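Side-chain contacts in membrane-bound lytic murein transglycosylase A (Burkholderia pseudomallei, PDB 6QK4), which probably cleaves the glycosidic bond between N-acetylmuramic acid and N-acetylglucosamine in peptidoglycan, leaving a 1,6-anhydro ring on the muramic acid: residues Asn153-Val158 against Met183-Gly188; Gln143-Gly148 against Pro237-Phe242; Val265-Glu270 against Ala305-Thr310. All coordinates share one frame; numbering follows the deposited sequence.

Contacts 1 and 2 belong to the MltA-specific insert domain; contact 3 lies on the side of the 3D domain, which is related to double-psi beta-barrels. The centres of contacts 1 and 2 are about 14 Å apart. These two contacts touch: Gly188 N probably hydrogen-bonds to Phe241 O (2.9 Å), and Phe242 packs on Leu155 and Val185. Strands 182-190 and 240-244 are neighbours, and contact 1 lies between the two segments of contact 2 in sequence. Contact 3 is separate, its centre about 23 Å from that of contact 1 and about 32 Å from that of contact 2. In MltA relatives the substrate groove runs between the two domains.

Contact 1: Asn153-Val158 against Met183-Gly188; sequences NELVWV and MRVGYG
Leu155 and Met183 make the tightest apolar contact between strands 154-158 and 182-190. The methyl CE of Met183 caps the branched end of Leu155, 3.4 Å from both CG and CD1 of that leucine and 3.5 Å from its CD2. The two shortest of these are closer than usual carbon packing. Met183 reaches this far because its chain is fully extended, with CG anti to the backbone N (chi1 -178°). Its sulfur passes Val156 on the way, SD lying 4.1 Å from Val156 CB. Leu155 CD2 additionally reaches Val185, 3.9 Å from its CG1; these two side chains overlap side by side, pointing opposite ways.

The strands are not hydrogen-bonded neighbours. Their axes come no closer than 9.8 Å, at 120° between N-to-C directions, so they face each other across a core. This is consistent with a small beta-barrel in the insert domain, whose family is grouped with ribosomal protein L25. Consecutive residues Leu155 and Val156 both point inward, and both bond through their backbones to Leu125. That pattern fits a classic beta bulge.

Further apolar cover comes from strand 173-177, whose Leu177 packs on Val156 and Met183.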
ATOM      1  N   ASN A 153       9.682 -27.910  -3.466  1.00 40.36           N
ATOM      2  CA  ASN A 153      10.124 -26.616  -2.971  1.00 40.56           C
ATOM      3  C   ASN A 153       8.948 -25.723  -2.594  1.00 41.02           C
ATOM      4  O   ASN A 153       9.092 -24.495  -2.556  1.00 41.71           O
ATOM      5  CB  ASN A 153      11.016 -25.937  -4.011  1.00 42.76           C
ATOM      6  CG  ASN A 153      12.355 -26.660  -4.193  1.00 43.85           C
ATOM      7  OD1 ASN A 153      13.237 -26.591  -3.330  1.00 46.34           O
ATOM      8  ND2 ASN A 153      12.497 -27.356  -5.309  1.00 45.26           N
ATOM      9  N   GLU A 154       7.778 -26.321  -2.369  1.00 38.97           N
ATOM     10  CA  GLU A 154       6.583 -25.552  -2.046  1.00 40.11           C
ATOM     11  C   GLU A 154       6.722 -24.950  -0.647  1.00 38.86           C
ATOM     12  O   GLU A 154       7.207 -25.604   0.285  1.00 39.14           O
ATOM     13  CB  GLU A 154       5.344 -26.458  -2.154  1.00 40.44           C
ATOM     14  CG  GLU A 154       5.084 -27.050  -3.540  1.00 41.12           C
ATOM     15  CD  GLU A 154       5.837 -28.357  -3.774  1.00 43.33           C
ATOM     16  OE1 GLU A 154       6.561 -28.767  -2.849  1.00 44.70           O
ATOM     17  OE2 GLU A 154       5.721 -28.934  -4.882  1.00 43.88           O
ATOM     18  N   LEU A 155       6.347 -23.676  -0.499  1.00 33.87           N
ATOM     19  CA  LEU A 155       6.398 -22.992   0.782  1.00 34.28           C
ATOM     20  C   LEU A 155       5.044 -23.079   1.500  1.00 34.56           C
ATOM     21  O   LEU A 155       5.014 -23.331   2.718  1.00 36.58           O
ATOM     22  CB  LEU A 155       6.837 -21.536   0.557  1.00 35.09           C
ATOM     23  CG  LEU A 155       6.884 -20.587   1.740  1.00 41.03           C
ATOM     24  CD1 LEU A 155       7.837 -21.137   2.830  1.00 41.76           C
ATOM     25  CD2 LEU A 155       7.248 -19.122   1.327  1.00 38.39           C
ATOM     26  N   VAL A 156       3.960 -22.979   0.748  1.00 32.53           N
ATOM     27  CA  VAL A 156       2.603 -22.965   1.282  1.00 32.35           C
ATOM     28  C   VAL A 156       1.657 -23.073   0.089  1.00 33.39           C
ATOM     29  O   VAL A 156       2.057 -22.820  -1.067  1.00 33.43           O
ATOM     30  CB  VAL A 156       2.389 -21.661   2.101  1.00 35.35           C
ATOM     31  CG1 VAL A 156       2.457 -20.424   1.187  1.00 36.62           C
ATOM     32  CG2 VAL A 156       1.091 -21.675   2.851  1.00 36.27           C
ATOM     33  N   TRP A 157       0.402 -23.447   0.346  1.00 34.05           N
ATOM     34  CA  TRP A 157      -0.585 -23.646  -0.709  1.00 33.30           C
ATOM     35  C   TRP A 157      -1.747 -22.659  -0.567  1.00 35.47           C
ATOM     36  O   TRP A 157      -2.371 -22.599   0.488  1.00 37.53           O
ATOM     37  CB  TRP A 157      -1.116 -25.087  -0.684  1.00 38.32           C
ATOM     38  CG  TRP A 157      -0.028 -26.094  -0.854  1.00 42.38           C
ATOM     39  CD1 TRP A 157       0.836 -26.572   0.119  1.00 46.32           C
ATOM     40  CD2 TRP A 157       0.335 -26.726  -2.062  1.00 46.98           C
ATOM     41  NE1 TRP A 157       1.708 -27.482  -0.439  1.00 50.07           N
ATOM     42  CE2 TRP A 157       1.416 -27.597  -1.778  1.00 48.42           C
ATOM     43  CE3 TRP A 157      -0.154 -26.650  -3.377  1.00 47.48           C
ATOM     44  CZ2 TRP A 157       2.016 -28.375  -2.762  1.00 50.32           C
ATOM     45  CZ3 TRP A 157       0.438 -27.433  -4.349  1.00 49.88           C
ATOM     46  CH2 TRP A 157       1.511 -28.285  -4.039  1.00 50.29           C
ATOM     47  N   VAL A 158      -2.066 -21.918  -1.641  1.00 32.03           N
ATOM     48  CA  VAL A 158      -3.115 -20.917  -1.514  1.00 30.38           C
ATOM     49  C   VAL A 158      -4.337 -21.268  -2.378  1.00 30.56           C
ATOM     50  O   VAL A 158      -4.373 -22.275  -3.098  1.00 35.06           O
ATOM     51  CB  VAL A 158      -2.560 -19.490  -1.814  1.00 26.08           C
ATOM     52  CG1 VAL A 158      -1.409 -19.150  -0.895  1.00 31.02           C
ATOM     53  CG2 VAL A 158      -2.087 -19.349  -3.325  1.00 26.10           C
ATOM     54  N   MET A 183       1.145 -16.379   7.926  1.00 37.22           N
ATOM     55  CA  MET A 183       2.508 -16.507   7.436  1.00 35.40           C
ATOM     56  C   MET A 183       2.845 -15.283   6.605  1.00 39.85           C
ATOM     57  O   MET A 183       2.158 -15.015   5.613  1.00 38.85           O
ATOM     58  CB  MET A 183       2.641 -17.768   6.587  1.00 37.57           C
ATOM     59  CG  MET A 183       4.018 -17.969   6.099  1.00 42.09           C
ATOM     60  SD  MET A 183       4.142 -19.278   4.882  1.00 49.54           S
ATOM     61  CE  MET A 183       5.821 -19.030   4.522  1.00 52.38           C
ATOM     62  N   ARG A 184       3.898 -14.552   6.977  1.00 36.58           N
ATOM     63  CA  ARG A 184       4.371 -13.458   6.126  1.00 38.87           C
ATOM     64  C   ARG A 184       5.413 -13.984   5.143  1.00 33.17           C
ATOM     65  O   ARG A 184       6.307 -14.745   5.515  1.00 35.05           O
ATOM     66  CB  ARG A 184       4.949 -12.312   6.962  1.00 45.52           C
ATOM     67  CG  ARG A 184       3.955 -11.865   7.995  1.00 54.91           C
ATOM     68  CD  ARG A 184       3.830 -10.346   8.175  1.00 65.49           C
ATOM     69  NE  ARG A 184       2.602  -9.967   8.906  1.00 70.54           N
ATOM     70  CZ  ARG A 184       2.214 -10.483  10.077  1.00 74.03           C
ATOM     71  NH1 ARG A 184       2.958 -11.394  10.708  1.00 74.55           N
ATOM     72  NH2 ARG A 184       1.088 -10.072  10.640  1.00 75.45           N
ATOM     73  N   VAL A 185       5.276 -13.609   3.881  1.00 31.70           N
ATOM     74  CA  VAL A 185       6.230 -14.032   2.865  1.00 29.84           C
ATOM     75  C   VAL A 185       6.864 -12.787   2.282  1.00 33.06           C
ATOM     76  O   VAL A 185       6.210 -11.745   2.186  1.00 33.20           O
ATOM     77  CB  VAL A 185       5.562 -14.868   1.767  1.00 34.80           C
ATOM     78  CG1 VAL A 185       4.942 -16.138   2.339  1.00 34.63           C
ATOM     79  CG2 VAL A 185       4.537 -14.049   0.969  1.00 35.26           C
ATOM     80  N   GLY A 186       8.149 -12.894   1.930  1.00 33.85           N
ATOM     81  CA  GLY A 186       8.879 -11.824   1.283  1.00 33.44           C
ATOM     82  C   GLY A 186       9.680 -12.331   0.097  1.00 35.72           C
ATOM     83  O   GLY A 186       9.550 -13.501  -0.292  1.00 33.21           O
ATOM     84  N   TYR A 187      10.506 -11.466  -0.478  1.00 39.39           N
ATOM     85  CA  TYR A 187      11.078 -11.706  -1.796  1.00 41.28           C
ATOM     86  C   TYR A 187      12.180 -12.749  -1.696  1.00 38.84           C
ATOM     87  O   TYR A 187      13.040 -12.669  -0.823  1.00 41.45           O
ATOM     88  CB  TYR A 187      11.603 -10.395  -2.384  1.00 48.15           C
ATOM     89  CG  TYR A 187      12.343 -10.518  -3.710  1.00 55.65           C
ATOM     90  CD1 TYR A 187      11.657 -10.448  -4.943  1.00 58.57           C
ATOM     91  CD2 TYR A 187      13.732 -10.705  -3.738  1.00 58.64           C
ATOM     92  CE1 TYR A 187      12.344 -10.551  -6.157  1.00 60.25           C
ATOM     93  CE2 TYR A 187      14.430 -10.816  -4.957  1.00 60.14           C
ATOM     94  CZ  TYR A 187      13.730 -10.739  -6.148  1.00 62.06           C
ATOM     95  OH  TYR A 187      14.419 -10.839  -7.335  1.00 64.28           O
ATOM     96  N   GLY A 188      12.121 -13.746  -2.572  1.00 36.31           N
ATOM     97  CA  GLY A 188      12.988 -14.897  -2.505  1.00 38.47           C
ATOM     98  C   GLY A 188      13.721 -15.136  -3.803  1.00 44.74           C
ATOM     99  O   GLY A 188      14.354 -16.182  -3.950  1.00 48.68           O
TER

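Contact 2: Gln143-Gly148 against Pro237-Phe242; sequences QLMRSG and PRFVFF
Leu144 and Met145, on helix 141-147, pack against Phe239, just before strand 240-244, and Phe241 within it: a helix-on-strand contact of the insert domain. One methyl does most of the work. Leu144 CD2 rests 3.8 Å from Phe239 CD2, and is equally close to CB and CG of that residue. The same methyl meets Phe241 at the end of its ring, 3.8 Å from CZ. It approaches both rings obliquely.

Met145 makes a Met-aromatic contact with Phe239. Its SD lies 4.8 Å from the ring centroid, 53° off the ring normal. The nearest ring atom is Phe239 CE1, 3.9 Å from that sulfur. Bends at chi2 (-76°) and chi3 (-51°) fold the chain of Met145, which crosses Phe239 at about a right angle.

The two phenylalanines also touch each other: Phe239 CD2 sits 3.7 Å above one face of the Phe241 ring, toward its rim. Val240 between them points away from the helix, as expected for an extended chain. Tyr126 of strand 123-126 packs on Met145 and on both phenylalanines, and Trp128 meets Phe241 edge-to-face.

A bond from Arg141 NH2 to Arg238 O links the helix to segment 237-242. Others tie the two to their surroundings: Asn191 binds the backbone at Pro237 and Phe239, and Arg146 forms a salt bridge with Asp234. Gly148, just after the helix, has positive phi.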
ATOM      1  N   GLN A 143       8.109 -23.240 -18.525  1.00 33.33           N
ATOM      2  CA  GLN A 143       9.009 -24.391 -18.558  1.00 35.64           C
ATOM      3  C   GLN A 143       9.523 -24.704 -17.167  1.00 36.99           C
ATOM      4  O   GLN A 143       9.703 -25.872 -16.830  1.00 37.73           O
ATOM      5  CB  GLN A 143      10.176 -24.135 -19.506  1.00 37.22           C
ATOM      6  CG  GLN A 143       9.797 -24.365 -21.003  1.00 41.20           C
ATOM      7  CD  GLN A 143       8.678 -23.459 -21.503  1.00 39.87           C
ATOM      8  OE1 GLN A 143       7.645 -23.940 -22.010  1.00 37.70           O
ATOM      9  NE2 GLN A 143       8.887 -22.140 -21.409  1.00 40.02           N
ATOM     10  N   LEU A 144       9.746 -23.662 -16.355  1.00 36.59           N
ATOM     11  CA  LEU A 144      10.082 -23.869 -14.958  1.00 36.81           C
ATOM     12  C   LEU A 144       9.040 -24.752 -14.271  1.00 38.38           C
ATOM     13  O   LEU A 144       9.387 -25.721 -13.573  1.00 34.69           O
ATOM     14  CB  LEU A 144      10.188 -22.501 -14.271  1.00 35.25           C
ATOM     15  CG  LEU A 144      10.764 -22.427 -12.889  1.00 45.68           C
ATOM     16  CD1 LEU A 144      12.154 -22.970 -12.891  1.00 48.09           C
ATOM     17  CD2 LEU A 144      10.757 -20.942 -12.535  1.00 47.11           C
ATOM     18  N   MET A 145       7.750 -24.435 -14.472  1.00 38.52           N
ATOM     19  CA  MET A 145       6.685 -25.217 -13.861  1.00 36.57           C
ATOM     20  C   MET A 145       6.605 -26.631 -14.417  1.00 40.75           C
ATOM     21  O   MET A 145       6.060 -27.502 -13.737  1.00 42.47           O
ATOM     22  CB  MET A 145       5.322 -24.531 -14.027  1.00 37.84           C
ATOM     23  CG  MET A 145       5.168 -23.161 -13.279  1.00 44.09           C
ATOM     24  SD  MET A 145       4.924 -23.488 -11.537  1.00 49.82           S
ATOM     25  CE  MET A 145       3.587 -24.686 -11.577  1.00 51.65           C
ATOM     26  N   ARG A 146       7.145 -26.885 -15.624  1.00 31.54           N
ATOM     27  CA  ARG A 146       7.027 -28.187 -16.247  1.00 33.81           C
ATOM     28  C   ARG A 146       8.264 -29.043 -16.083  1.00 38.07           C
ATOM     29  O   ARG A 146       8.183 -30.264 -16.265  1.00 41.73           O
ATOM     30  CB  ARG A 146       6.713 -28.019 -17.746  1.00 34.84           C
ATOM     31  CG  ARG A 146       5.316 -27.421 -17.975  1.00 36.66           C
ATOM     32  CD  ARG A 146       4.953 -27.109 -19.412  1.00 32.93           C
ATOM     33  NE  ARG A 146       3.504 -26.982 -19.600  1.00 30.66           N
ATOM     34  CZ  ARG A 146       2.804 -25.884 -19.268  1.00 30.79           C
ATOM     35  NH1 ARG A 146       3.416 -24.785 -18.777  1.00 32.10           N
ATOM     36  NH2 ARG A 146       1.489 -25.877 -19.487  1.00 34.18           N
ATOM     37  N   SER A 147       9.399 -28.439 -15.767  1.00 37.70           N
ATOM     38  CA  SER A 147      10.663 -29.189 -15.660  1.00 43.72           C
ATOM     39  C   SER A 147      10.695 -30.181 -14.485  1.00 44.12           C
ATOM     40  O   SER A 147      11.469 -31.150 -14.524  1.00 47.38           O
ATOM     41  CB  SER A 147      11.829 -28.194 -15.534  1.00 41.91           C
ATOM     42  OG  SER A 147      11.792 -27.541 -14.275  1.00 39.94           O
ATOM     43  N   GLY A 148       9.885 -29.970 -13.442  1.00 42.04           N
ATOM     44  CA  GLY A 148      10.023 -30.676 -12.184  1.00 40.95           C
ATOM     45  C   GLY A 148      10.966 -30.029 -11.171  1.00 39.44           C
ATOM     46  O   GLY A 148      10.983 -30.438  -9.994  1.00 41.37           O
ATOM     47  N   PRO A 237       6.532 -14.674 -18.703  1.00 42.24           N
ATOM     48  CA  PRO A 237       7.686 -15.550 -18.440  1.00 43.04           C
ATOM     49  C   PRO A 237       8.311 -15.335 -17.076  1.00 41.64           C
ATOM     50  O   PRO A 237       8.987 -16.244 -16.567  1.00 37.86           O
ATOM     51  CB  PRO A 237       8.667 -15.218 -19.578  1.00 45.78           C
ATOM     52  CG  PRO A 237       8.253 -13.900 -20.088  1.00 45.50           C
ATOM     53  CD  PRO A 237       6.766 -13.726 -19.810  1.00 43.46           C
ATOM     54  N   ARG A 238       8.094 -14.181 -16.447  1.00 40.01           N
ATOM     55  CA  ARG A 238       8.701 -13.959 -15.146  1.00 39.97           C
ATOM     56  C   ARG A 238       8.054 -14.837 -14.075  1.00 36.92           C
ATOM     57  O   ARG A 238       6.841 -15.091 -14.107  1.00 38.38           O
ATOM     58  CB  ARG A 238       8.587 -12.482 -14.767  1.00 40.86           C
ATOM     59  CG  ARG A 238       9.448 -12.114 -13.598  1.00 45.85           C
ATOM     60  CD  ARG A 238       9.360 -10.630 -13.380  1.00 50.92           C
ATOM     61  NE  ARG A 238      10.305 -10.156 -12.376  1.00 56.07           N
ATOM     62  CZ  ARG A 238      11.631 -10.101 -12.534  1.00 60.74           C
ATOM     63  NH1 ARG A 238      12.209 -10.520 -13.666  1.00 62.73           N
ATOM     64  NH2 ARG A 238      12.392  -9.638 -11.547  1.00 61.44           N
ATOM     65  N   PHE A 239       8.885 -15.310 -13.145  1.00 32.36           N
ATOM     66  CA  PHE A 239       8.498 -16.167 -12.018  1.00 31.59           C
ATOM     67  C   PHE A 239       9.220 -15.726 -10.746  1.00 36.92           C
ATOM     68  O   PHE A 239      10.455 -15.708 -10.700  1.00 38.49           O
ATOM     69  CB  PHE A 239       8.802 -17.657 -12.286  1.00 30.89           C
ATOM     70  CG  PHE A 239       8.005 -18.576 -11.418  1.00 31.72           C
ATOM     71  CD1 PHE A 239       6.706 -18.939 -11.796  1.00 30.47           C
ATOM     72  CD2 PHE A 239       8.499 -19.001 -10.197  1.00 32.47           C
ATOM     73  CE1 PHE A 239       5.949 -19.778 -10.968  1.00 28.70           C
ATOM     74  CE2 PHE A 239       7.748 -19.812  -9.348  1.00 34.05           C
ATOM     75  CZ  PHE A 239       6.460 -20.183  -9.734  1.00 31.52           C
ATOM     76  N   VAL A 240       8.463 -15.464  -9.677  1.00 34.71           N
ATOM     77  CA  VAL A 240       9.022 -14.931  -8.444  1.00 35.27           C
ATOM     78  C   VAL A 240       8.911 -15.972  -7.345  1.00 30.93           C
ATOM     79  O   VAL A 240       7.877 -16.631  -7.205  1.00 29.98           O
ATOM     80  CB  VAL A 240       8.292 -13.628  -8.070  1.00 34.30           C
ATOM     81  CG1 VAL A 240       8.689 -13.119  -6.669  1.00 35.83           C
ATOM     82  CG2 VAL A 240       8.488 -12.584  -9.178  1.00 32.87           C
ATOM     83  N   PHE A 241       9.986 -16.120  -6.568  1.00 31.25           N
ATOM     84  CA  PHE A 241      10.079 -17.034  -5.448  1.00 32.20           C
ATOM     85  C   PHE A 241       9.951 -16.258  -4.150  1.00 32.98           C
ATOM     86  O   PHE A 241      10.057 -15.033  -4.128  1.00 35.28           O
ATOM     87  CB  PHE A 241      11.406 -17.771  -5.462  1.00 31.71           C
ATOM     88  CG  PHE A 241      11.625 -18.549  -6.722  1.00 32.78           C
ATOM     89  CD1 PHE A 241      11.067 -19.803  -6.855  1.00 36.08           C
ATOM     90  CD2 PHE A 241      12.331 -17.990  -7.775  1.00 37.18           C
ATOM     91  CE1 PHE A 241      11.258 -20.549  -8.035  1.00 39.02           C
ATOM     92  CE2 PHE A 241      12.526 -18.701  -8.944  1.00 40.33           C
ATOM     93  CZ  PHE A 241      11.991 -19.987  -9.074  1.00 41.56           C
ATOM     94  N   PHE A 242       9.733 -16.991  -3.073  1.00 33.54           N
ATOM     95  CA  PHE A 242       9.422 -16.382  -1.783  1.00 34.31           C
ATOM     96  C   PHE A 242      10.256 -16.998  -0.669  1.00 35.15           C
ATOM     97  O   PHE A 242      10.732 -18.134  -0.758  1.00 33.76           O
ATOM     98  CB  PHE A 242       7.937 -16.559  -1.433  1.00 33.84           C
ATOM     99  CG  PHE A 242       7.033 -15.864  -2.388  1.00 30.98           C
ATOM    100  CD1 PHE A 242       6.780 -14.498  -2.231  1.00 27.58           C
ATOM    101  CD2 PHE A 242       6.461 -16.536  -3.452  1.00 29.97           C
ATOM    102  CE1 PHE A 242       5.938 -13.819  -3.157  1.00 27.93           C
ATOM    103  CE2 PHE A 242       5.615 -15.881  -4.379  1.00 28.43           C
ATOM    104  CZ  PHE A 242       5.359 -14.533  -4.232  1.00 29.61           C
TER

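Contact 3: Val265-Glu270 against Ala305-Thr310; sequences VPLTPE and AQDVGT
Leu267 and Gln306 lead a buried, partly water-bridged contact between the irregular segment 265-270, which precedes strand 272-274, and the end of strand 298-307. The leucine methyls rest against oxygens as well as carbon. Leu267 CD2 lies 3.8 Å from the carbonyl O of Gln306 and 4.0 Å from its CB, the two side chains running alongside in opposing senses. The second methyl turns to the next residue: Leu267 CD1 is 3.5 Å from the carboxylate OD2 of Asp307, with the side chains crossing at about a right angle. Val265 adds a looser touch, its CG2 4.3 Å from Gln306 CD.

Two waters make the polar bridges. One donates to Val265 O (2.7 Å) and to Gln306 O (2.8 Å), so it joins the two backbones. The other accepts from Thr268 OG1 at 2.6 Å. It donates to Pro266 O and to Gln306 OE1, each 2.8 Å away. Three bonds thus hold this second water between loop and amide.

The Gln306 amide is gripped at both ends. The chain is extended beyond CG (chi2 -178°), which carries the amide along the loop to Ser272 and helix 44-55. OE1 takes a bond from Ser272 OG besides that from the water. NE2 donates to Asn51 OD1 and Ala47 O. Both amide atoms are therefore satisfied and the group's orientation is fixed.

The Asp307 carboxylate is likewise tied down: OD2 bonds to Tyr106 OH, and OD1 to Ala262 N, with a weak bond from Val308 N as well.

Gln306 and Asp307 belong to the 3D domain, a family of the double-psi beta-barrel clan named for three conserved aspartates. The position of Asp307 in the AQDVG sequence is consistent with its being one of them.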
ATOM      1  N   VAL A 265       5.937   0.474  13.293  1.00 23.27           N
ATOM      2  CA  VAL A 265       4.597   0.256  13.821  1.00 24.76           C
ATOM      3  C   VAL A 265       3.729  -0.287  12.708  1.00 21.31           C
ATOM      4  O   VAL A 265       3.960   0.019  11.537  1.00 22.03           O
ATOM      5  CB  VAL A 265       4.002   1.553  14.428  1.00 24.51           C
ATOM      6  CG1 VAL A 265       4.880   1.994  15.563  1.00 23.96           C
ATOM      7  CG2 VAL A 265       3.876   2.683  13.393  1.00 26.27           C
ATOM      8  N   PRO A 266       2.688  -1.034  13.040  1.00 24.62           N
ATOM      9  CA  PRO A 266       1.730  -1.488  12.011  1.00 26.36           C
ATOM     10  C   PRO A 266       1.088  -0.300  11.295  1.00 24.09           C
ATOM     11  O   PRO A 266       0.653   0.669  11.930  1.00 24.63           O
ATOM     12  CB  PRO A 266       0.671  -2.239  12.822  1.00 29.59           C
ATOM     13  CG  PRO A 266       1.304  -2.575  14.126  1.00 29.54           C
ATOM     14  CD  PRO A 266       2.342  -1.487  14.400  1.00 26.50           C
ATOM     15  N   LEU A 267       1.044  -0.373   9.979  1.00 21.31           N
ATOM     16  CA  LEU A 267       0.351   0.658   9.167  1.00 19.47           C
ATOM     17  C   LEU A 267      -1.163   0.582   9.322  1.00 24.15           C
ATOM     18  O   LEU A 267      -1.747  -0.497   9.433  1.00 25.31           O
ATOM     19  CB  LEU A 267       0.728   0.485   7.695  1.00 24.16           C
ATOM     20  CG  LEU A 267       2.233   0.471   7.404  1.00 23.16           C
ATOM     21  CD1 LEU A 267       2.545   0.240   5.935  1.00 27.00           C
ATOM     22  CD2 LEU A 267       2.784   1.810   7.827  1.00 24.99           C
ATOM     23  N   THR A 268      -1.835   1.765   9.245  1.00 19.77           N
ATOM     24  CA  THR A 268      -3.293   1.803   9.329  1.00 20.09           C
ATOM     25  C   THR A 268      -3.886   2.082   7.951  1.00 21.41           C
ATOM     26  O   THR A 268      -3.496   3.070   7.301  1.00 22.31           O
ATOM     27  CB  THR A 268      -3.690   2.920  10.298  1.00 17.26           C
ATOM     28  OG1 THR A 268      -3.121   2.630  11.568  1.00 19.95           O
ATOM     29  CG2 THR A 268      -5.252   2.972  10.456  1.00 22.85           C
ATOM     30  N   PRO A 269      -4.790   1.256   7.443  1.00 20.23           N
ATOM     31  CA  PRO A 269      -5.355   1.509   6.106  1.00 19.94           C
ATOM     32  C   PRO A 269      -5.919   2.916   5.983  1.00 23.25           C
ATOM     33  O   PRO A 269      -6.673   3.365   6.837  1.00 24.58           O
ATOM     34  CB  PRO A 269      -6.468   0.458   5.982  1.00 22.60           C
ATOM     35  CG  PRO A 269      -5.925  -0.765   6.834  1.00 22.49           C
ATOM     36  CD  PRO A 269      -5.265  -0.004   8.052  1.00 22.55           C
ATOM     37  N   GLU A 270      -5.604   3.583   4.877  1.00 20.65           N
ATOM     38  CA  GLU A 270      -6.022   4.970   4.583  1.00 19.13           C
ATOM     39  C   GLU A 270      -5.655   5.991   5.645  1.00 19.18           C
ATOM     40  O   GLU A 270      -6.206   7.116   5.639  1.00 20.33           O
ATOM     41  CB  GLU A 270      -7.516   5.024   4.281  1.00 20.03           C
ATOM     42  CG  GLU A 270      -7.838   4.126   3.080  1.00 23.91           C
ATOM     43  CD  GLU A 270      -9.142   4.595   2.353  1.00 31.14           C
ATOM     44  OE1 GLU A 270      -9.236   5.776   1.883  1.00 27.76           O
ATOM     45  OE2 GLU A 270     -10.056   3.740   2.278  1.00 33.90           O
ATOM     46  N   ALA A 305       3.073   9.962   8.314  1.00 19.54           N
ATOM     47  CA  ALA A 305       4.245   9.444   7.592  1.00 16.68           C
ATOM     48  C   ALA A 305       4.886   8.318   8.392  1.00 18.49           C
ATOM     49  O   ALA A 305       5.562   8.560   9.397  1.00 19.77           O
ATOM     50  CB  ALA A 305       5.227  10.599   7.351  1.00 22.40           C
ATOM     51  N   GLN A 306       4.621   7.061   7.988  1.00 17.79           N
ATOM     52  CA  GLN A 306       4.980   5.922   8.806  1.00 19.44           C
ATOM     53  C   GLN A 306       5.696   4.898   7.973  1.00 19.68           C
ATOM     54  O   GLN A 306       5.912   3.780   8.470  1.00 19.19           O
ATOM     55  CB  GLN A 306       3.753   5.294   9.500  1.00 19.89           C
ATOM     56  CG  GLN A 306       3.052   6.366  10.453  1.00 18.43           C
ATOM     57  CD  GLN A 306       1.848   5.813  11.218  1.00 20.03           C
ATOM     58  OE1 GLN A 306       1.025   5.048  10.670  1.00 21.16           O
ATOM     59  NE2 GLN A 306       1.649   6.332  12.425  1.00 20.10           N
ATOM     60  N   ASP A 307       6.106   5.255   6.754  1.00 19.12           N
ATOM     61  CA  ASP A 307       6.785   4.250   5.929  1.00 20.52           C
ATOM     62  C   ASP A 307       7.648   4.993   4.927  1.00 23.18           C
ATOM     63  O   ASP A 307       7.544   6.203   4.772  1.00 19.61           O
ATOM     64  CB  ASP A 307       5.751   3.307   5.237  1.00 20.51           C
ATOM     65  CG  ASP A 307       6.341   1.879   4.915  1.00 22.08           C
ATOM     66  OD1 ASP A 307       7.533   1.605   5.218  1.00 23.47           O
ATOM     67  OD2 ASP A 307       5.567   1.060   4.323  1.00 21.88           O
ATOM     68  N   VAL A 308       8.523   4.247   4.234  1.00 24.47           N
ATOM     69  CA  VAL A 308       9.313   4.785   3.135  1.00 22.17           C
ATOM     70  C   VAL A 308       9.244   3.773   1.999  1.00 23.03           C
ATOM     71  O   VAL A 308       8.774   2.644   2.184  1.00 26.36           O
ATOM     72  CB  VAL A 308      10.794   5.026   3.556  1.00 23.20           C
ATOM     73  CG1 VAL A 308      10.896   5.910   4.822  1.00 25.18           C
ATOM     74  CG2 VAL A 308      11.506   3.718   3.754  1.00 26.88           C
ATOM     75  N   GLY A 309       9.734   4.161   0.821  1.00 25.09           N
ATOM     76  CA  GLY A 309       9.756   3.235  -0.299  1.00 28.17           C
ATOM     77  C   GLY A 309      10.799   3.599  -1.326  1.00 27.92           C
ATOM     78  O   GLY A 309      11.130   4.771  -1.511  1.00 26.61           O
ATOM     79  N   THR A 310      11.306   2.569  -2.038  1.00 31.01           N
ATOM     80  CA  THR A 310      12.407   2.866  -2.940  1.00 35.87           C
ATOM     81  C   THR A 310      11.971   3.750  -4.109  1.00 33.79           C
ATOM     82  O   THR A 310      12.785   4.529  -4.615  1.00 33.33           O
ATOM     83  CB  THR A 310      13.021   1.553  -3.438  1.00 39.17           C
ATOM     84  OG1 THR A 310      11.996   0.832  -4.106  1.00 46.10           O
ATOM     85  CG2 THR A 310      13.452   0.721  -2.300  1.00 41.99           C
TER
HETATM   86  O   HOH W   1       5.684   1.816  10.470  1.00 22.67           O
HETATM   87  O   HOH W   2      -0.571   3.174  11.989  1.00 20.69           O